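Local coordinates for spore coat polysaccharide biosynthesis protein SpsE (Bacillus subtilis, PDB 1VLI) that probably acts as a sialic acid synthase-like enzyme (N-acylneuraminate-9-phosphate synthase family) in the making of spore coat polysaccharide, at residues 364-367 with 368-371. Numbering follows the deposited sequence.
Sequences DIPA and DTGI
Between Ala367 and Asp368 the chain reverses sharply: Pro366 CA and Thr369 CA lie 6.0 Å apart, and the backbone, extended at Ala367 and in the left-handed region at Asp368, comes close to a type II beta turn. The direct closing bond is missing, since Pro366 O and Thr369 N are 3.9 Å apart; instead Thr320 OG1, from strand 317-320, hydrogen-bonds to both atoms and spans the mouth of the turn.

Within the turn, Thr369 adds a local side-chain bond of its own. Its OG1 stands beside its own backbone N (chi1 -48°), from where it donates to Ala367 O at 3.0 Å. The C=O...O angle is 116° and the donor sits 62° out of the carbonyl plane, so the bond is not directed at a lone pair. The same hydroxyl lies against the proline ring, with Pro366 CB 3.5 Å from Thr369 OG1.

On the buried side, Ile365 and Ile371 close the base. Their side chains cross at about a right angle and touch through methyl ends, CD1 of Ile365 to CD1 of Ile371 at 4.0 Å. Both also pack on Thr320, while Ile365 reaches Phe330 and Ile371 reaches Ile318.

Backbone bonds from Ile365 to Ile324 and Ile371 to Ile318 tie this turn-containing loop into the compact C-terminal antifreeze-like SAF domain, consistent with its beta-clip fold.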
ATOM      1  N   ASP A 364     -22.342 -27.903   1.868  1.00 54.59           N
ATOM      2  CA  ASP A 364     -21.754 -27.417   3.108  1.00 56.09           C
ATOM      3  C   ASP A 364     -20.338 -26.886   2.905  1.00 57.46           C
ATOM      4  O   ASP A 364     -19.530 -27.537   2.266  1.00 60.76           O
ATOM      5  CB  ASP A 364     -21.680 -28.553   4.120  1.00 56.05           C
ATOM      6  CG  ASP A 364     -23.050 -29.065   4.538  1.00 55.88           C
ATOM      7  OD1 ASP A 364     -24.082 -28.415   4.224  1.00 50.96           O
ATOM      8  OD2 ASP A 364     -23.168 -30.116   5.197  1.00 50.80           O
ATOM      9  N   ILE A 365     -20.038 -25.718   3.457  1.00 56.47           N
ATOM     10  CA  ILE A 365     -18.675 -25.198   3.445  1.00 57.05           C
ATOM     11  C   ILE A 365     -18.248 -24.996   4.895  1.00 59.43           C
ATOM     12  O   ILE A 365     -18.975 -24.361   5.668  1.00 58.10           O
ATOM     13  CB  ILE A 365     -18.601 -23.883   2.672  1.00 53.52           C
ATOM     14  CG1 ILE A 365     -19.513 -23.940   1.440  1.00 52.15           C
ATOM     15  CG2 ILE A 365     -17.162 -23.593   2.268  1.00 60.12           C
ATOM     16  CD1 ILE A 365     -19.716 -22.614   0.736  1.00 49.36           C
ATOM     17  N   PRO A 366     -17.107 -25.570   5.287  1.00 62.31           N
ATOM     18  CA  PRO A 366     -16.563 -25.342   6.629  1.00 63.38           C
ATOM     19  C   PRO A 366     -16.197 -23.857   6.846  1.00 64.36           C
ATOM     20  O   PRO A 366     -15.974 -23.125   5.874  1.00 64.91           O
ATOM     21  CB  PRO A 366     -15.312 -26.227   6.648  1.00 63.29           C
ATOM     22  CG  PRO A 366     -15.552 -27.265   5.561  1.00 63.81           C
ATOM     23  CD  PRO A 366     -16.280 -26.512   4.500  1.00 62.59           C
ATOM     24  N   ALA A 367     -16.149 -23.404   8.095  1.00 64.48           N
ATOM     25  CA  ALA A 367     -15.708 -22.029   8.372  1.00 65.11           C
ATOM     26  C   ALA A 367     -14.244 -21.949   8.016  1.00 67.36           C
ATOM     27  O   ALA A 367     -13.581 -22.986   7.944  1.00 69.55           O
ATOM     28  CB  ALA A 367     -15.906 -21.688   9.821  1.00 64.57           C
ATOM     29  N   ASP A 368     -13.750 -20.734   7.772  1.00 68.33           N
ATOM     30  CA  ASP A 368     -12.326 -20.486   7.511  1.00 68.84           C
ATOM     31  C   ASP A 368     -11.749 -21.151   6.277  1.00 67.26           C
ATOM     32  O   ASP A 368     -10.556 -21.460   6.232  1.00 68.64           O
ATOM     33  CB  ASP A 368     -11.503 -20.906   8.714  1.00 70.33           C
ATOM     34  CG  ASP A 368     -11.287 -19.784   9.643  1.00 82.37           C
ATOM     35  OD1 ASP A 368     -10.305 -19.038   9.379  1.00 96.65           O
ATOM     36  OD2 ASP A 368     -12.060 -19.551  10.623  1.00 82.88           O
ATOM     37  N   THR A 369     -12.591 -21.361   5.279  1.00 63.45           N
ATOM     38  CA  THR A 369     -12.186 -22.052   4.076  1.00 59.78           C
ATOM     39  C   THR A 369     -12.395 -21.104   2.912  1.00 58.48           C
ATOM     40  O   THR A 369     -13.397 -20.381   2.865  1.00 58.18           O
ATOM     41  CB  THR A 369     -13.042 -23.312   3.930  1.00 59.47           C
ATOM     42  OG1 THR A 369     -13.042 -23.987   5.190  1.00 60.39           O
ATOM     43  CG2 THR A 369     -12.398 -24.328   2.973  1.00 58.74           C
ATOM     44  N   GLY A 370     -11.435 -21.066   1.995  1.00 55.10           N
ATOM     45  CA  GLY A 370     -11.619 -20.273   0.816  1.00 53.38           C
ATOM     46  C   GLY A 370     -12.663 -20.889  -0.093  1.00 55.81           C
ATOM     47  O   GLY A 370     -12.631 -22.105  -0.364  1.00 56.05           O
ATOM     48  N   ILE A 371     -13.562 -20.030  -0.577  1.00 56.50           N
ATOM     49  CA  ILE A 371     -14.601 -20.392  -1.532  1.00 56.25           C
ATOM     50  C   ILE A 371     -13.987 -20.827  -2.842  1.00 57.05           C
ATOM     51  O   ILE A 371     -12.996 -20.300  -3.280  1.00 61.97           O
ATOM     52  CB  ILE A 371     -15.538 -19.210  -1.798  1.00 55.44           C
ATOM     53  CG1 ILE A 371     -16.162 -18.726  -0.498  1.00 56.35           C
ATOM     54  CG2 ILE A 371     -16.666 -19.626  -2.758  1.00 56.36           C
ATOM     55  CD1 ILE A 371     -17.139 -19.680   0.057  1.00 41.08           C
TER